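Local structure of Exo-alpha-sialidase (Clostridium perfringens, 2V72) at residues 84-89 against 95-100. The protein recognises galactose through a family 32 carbohydrate-binding module with a bound calcium ion, part of a large sialidase toxin. Sequence-based numbering, arbitrary orientation.
Sequences YEIHAI and TLVAEG
Tyr-84 pairs with Gly-100 through two backbone hydrogen bonds, one in each direction. Its CG sits between the backbone N and the carbonyl carbon (chi1 68°), which turns one ring face toward the Gly-100 backbone. Gly-100 CA makes a CH-pi contact over the ring face, 4.2 Å from the Tyr-84 centroid. Glu-85 faces Glu-99 in a non-hydrogen-bonded pair. Glu-85 CG lies 3.8 Å from Leu-96 CD1, the two side chains crossing at about a right angle. Ile-86 meets a classic beta bulge formed by Val-97 and Ala-98. Ile-86 O accepts from both Val-97 N at 2.8 Å and Ala-98 N at 3.2 Å, the first bond being the straighter. Ile-86 N donates to Ala-98 O (2.7 Å). Ile-86 CB packs 3.7 Å from Ala-98 CB, and its CG2 touches Val-97 CG1. His-87 carries Leu-96 CD1 over one ring face, 3.7 Å from the centroid, in a CH-pi contact. Glu-85 OE1 lies at the edge of the same ring, in its plane. Ala-88 closes the pairing with two backbone hydrogen bonds to Thr-95. Together the strands form an antiparallel hairpin at the edge of the five-stranded sheet of this F5/8 type C fold, with 93-101 outermost. Strand 121-129 flanks 84-89 on its other edge. From the second sheet, Val-111 packs on Ile-86 and Ala-98, and Phe-113 and Ile-117 on Val-97.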
ATOM      1  N   TYR A  84      -2.313  10.201  -2.823  1.00 49.97           N
ATOM      2  CA  TYR A  84      -2.520   8.795  -3.162  1.00 50.09           C
ATOM      3  C   TYR A  84      -3.820   8.526  -3.935  1.00 50.29           C
ATOM      4  O   TYR A  84      -4.724   9.368  -3.981  1.00 50.49           O
ATOM      5  CB  TYR A  84      -2.496   7.935  -1.884  1.00 50.01           C
ATOM      6  CG  TYR A  84      -3.678   8.179  -0.965  1.00 50.03           C
ATOM      7  CD1 TYR A  84      -4.837   7.410  -1.065  1.00 50.08           C
ATOM      8  CD2 TYR A  84      -3.641   9.195  -0.007  1.00 50.62           C
ATOM      9  CE1 TYR A  84      -5.932   7.645  -0.232  1.00 50.35           C
ATOM     10  CE2 TYR A  84      -4.722   9.439   0.827  1.00 50.13           C
ATOM     11  CZ  TYR A  84      -5.862   8.661   0.714  1.00 50.34           C
ATOM     12  OH  TYR A  84      -6.925   8.910   1.542  1.00 50.15           O
ATOM     13  N   GLU A  85      -3.881   7.343  -4.544  1.00 50.24           N
ATOM     14  CA  GLU A  85      -5.103   6.763  -5.094  1.00 50.28           C
ATOM     15  C   GLU A  85      -5.122   5.306  -4.686  1.00 50.14           C
ATOM     16  O   GLU A  85      -4.070   4.678  -4.563  1.00 50.41           O
ATOM     17  CB  GLU A  85      -5.104   6.815  -6.618  1.00 50.34           C
ATOM     18  CG  GLU A  85      -5.444   8.156  -7.261  1.00 50.67           C
ATOM     19  CD  GLU A  85      -5.332   8.099  -8.789  1.00 50.51           C
ATOM     20  OE1 GLU A  85      -4.886   7.055  -9.320  1.00 51.29           O
ATOM     21  OE2 GLU A  85      -5.677   9.096  -9.458  1.00 49.76           O
ATOM     22  N   ILE A  86      -6.315   4.767  -4.470  1.00 50.08           N
ATOM     23  CA  ILE A  86      -6.485   3.344  -4.213  1.00 50.10           C
ATOM     24  C   ILE A  86      -7.499   2.759  -5.207  1.00 50.30           C
ATOM     25  O   ILE A  86      -8.617   3.256  -5.330  1.00 49.76           O
ATOM     26  CB  ILE A  86      -6.914   3.067  -2.740  1.00 50.22           C
ATOM     27  CG1 ILE A  86      -5.909   3.681  -1.745  1.00 50.40           C
ATOM     28  CG2 ILE A  86      -7.103   1.563  -2.497  1.00 50.53           C
ATOM     29  CD1 ILE A  86      -6.123   3.283  -0.283  1.00 49.66           C
ATOM     30  N   HIS A  87      -7.082   1.724  -5.931  1.00 50.96           N
ATOM     31  CA  HIS A  87      -7.947   1.022  -6.877  1.00 51.60           C
ATOM     32  C   HIS A  87      -8.109  -0.403  -6.408  1.00 52.47           C
ATOM     33  O   HIS A  87      -7.186  -0.974  -5.821  1.00 52.46           O
ATOM     34  CB  HIS A  87      -7.338   0.976  -8.281  1.00 51.25           C
ATOM     35  CG  HIS A  87      -7.190   2.311  -8.936  1.00 50.60           C
ATOM     36  ND1 HIS A  87      -6.195   3.201  -8.591  1.00 50.23           N
ATOM     37  CD2 HIS A  87      -7.884   2.893  -9.944  1.00 49.88           C
ATOM     38  CE1 HIS A  87      -6.289   4.278  -9.352  1.00 50.18           C
ATOM     39  NE2 HIS A  87      -7.309   4.119 -10.178  1.00 49.63           N
ATOM     40  N   ALA A  88      -9.282  -0.972  -6.668  1.00 53.54           N
ATOM     41  CA  ALA A  88      -9.542  -2.372  -6.364  1.00 54.78           C
ATOM     42  C   ALA A  88      -9.754  -3.143  -7.656  1.00 55.56           C
ATOM     43  O   ALA A  88     -10.295  -2.608  -8.621  1.00 55.51           O
ATOM     44  CB  ALA A  88     -10.757  -2.508  -5.453  1.00 54.74           C
ATOM     45  N   ILE A  89      -9.327  -4.401  -7.668  1.00 56.76           N
ATOM     46  CA  ILE A  89      -9.513  -5.260  -8.832  1.00 57.93           C
ATOM     47  C   ILE A  89     -10.458  -6.396  -8.453  1.00 58.45           C
ATOM     48  O   ILE A  89     -10.167  -7.178  -7.543  1.00 58.50           O
ATOM     49  CB  ILE A  89      -8.153  -5.802  -9.390  1.00 58.15           C
ATOM     50  CG1 ILE A  89      -7.268  -4.659  -9.906  1.00 58.45           C
ATOM     51  CG2 ILE A  89      -8.377  -6.812 -10.523  1.00 58.65           C
ATOM     52  CD1 ILE A  89      -6.317  -4.070  -8.869  1.00 59.35           C
ATOM     53  N   THR A  95     -11.222  -0.544 -10.433  1.00 62.56           N
ATOM     54  CA  THR A  95     -12.040   0.620 -10.099  1.00 61.84           C
ATOM     55  C   THR A  95     -11.448   1.451  -8.957  1.00 61.05           C
ATOM     56  O   THR A  95     -11.075   0.908  -7.919  1.00 60.91           O
ATOM     57  CB  THR A  95     -13.498   0.203  -9.773  1.00 61.91           C
ATOM     58  OG1 THR A  95     -14.161   1.251  -9.053  1.00 62.90           O
ATOM     59  CG2 THR A  95     -13.536  -1.078  -8.940  1.00 62.43           C
ATOM     60  N   LEU A  96     -11.372   2.767  -9.175  1.00 60.15           N
ATOM     61  CA  LEU A  96     -10.924   3.731  -8.168  1.00 59.33           C
ATOM     62  C   LEU A  96     -11.893   3.780  -6.987  1.00 59.01           C
ATOM     63  O   LEU A  96     -13.096   4.003  -7.161  1.00 58.81           O
ATOM     64  CB  LEU A  96     -10.779   5.129  -8.787  1.00 59.18           C
ATOM     65  CG  LEU A  96     -10.213   6.252  -7.905  1.00 58.99           C
ATOM     66  CD1 LEU A  96      -8.699   6.194  -7.821  1.00 58.51           C
ATOM     67  CD2 LEU A  96     -10.650   7.617  -8.399  1.00 59.22           C
ATOM     68  N   VAL A  97     -11.351   3.593  -5.788  1.00 58.57           N
ATOM     69  CA  VAL A  97     -12.167   3.408  -4.591  1.00 58.27           C
ATOM     70  C   VAL A  97     -11.773   4.321  -3.423  1.00 57.89           C
ATOM     71  O   VAL A  97     -12.525   4.463  -2.460  1.00 57.99           O
ATOM     72  CB  VAL A  97     -12.173   1.919  -4.162  1.00 58.33           C
ATOM     73  CG1 VAL A  97     -10.877   1.530  -3.439  1.00 57.99           C
ATOM     74  CG2 VAL A  97     -13.412   1.598  -3.337  1.00 58.78           C
ATOM     75  N   ALA A  98     -10.596   4.931  -3.517  1.00 57.51           N
ATOM     76  CA  ALA A  98     -10.134   5.909  -2.536  1.00 57.10           C
ATOM     77  C   ALA A  98      -9.097   6.823  -3.163  1.00 56.85           C
ATOM     78  O   ALA A  98      -8.371   6.419  -4.070  1.00 56.76           O
ATOM     79  CB  ALA A  98      -9.562   5.218  -1.302  1.00 57.09           C
ATOM     80  N   GLU A  99      -9.052   8.063  -2.690  1.00 56.74           N
ATOM     81  CA  GLU A  99      -8.027   9.025  -3.094  1.00 57.14           C
ATOM     82  C   GLU A  99      -8.021  10.193  -2.131  1.00 56.92           C
ATOM     83  O   GLU A  99      -9.051  10.517  -1.544  1.00 57.28           O
ATOM     84  CB  GLU A  99      -8.238   9.514  -4.535  1.00 57.47           C
ATOM     85  CG  GLU A  99      -9.674   9.922  -4.879  1.00 58.99           C
ATOM     86  CD  GLU A  99      -9.877  11.426  -4.960  1.00 60.92           C
ATOM     87  OE1 GLU A  99      -9.413  12.156  -4.051  1.00 61.00           O
ATOM     88  OE2 GLU A  99     -10.516  11.873  -5.944  1.00 61.52           O
ATOM     89  N   GLY A 100      -6.859  10.818  -1.964  1.00 56.72           N
ATOM     90  CA  GLY A 100      -6.735  11.984  -1.104  1.00 56.36           C
ATOM     91  C   GLY A 100      -5.306  12.391  -0.807  1.00 56.26           C
ATOM     92  O   GLY A 100      -4.398  12.189  -1.618  1.00 56.36           O
TER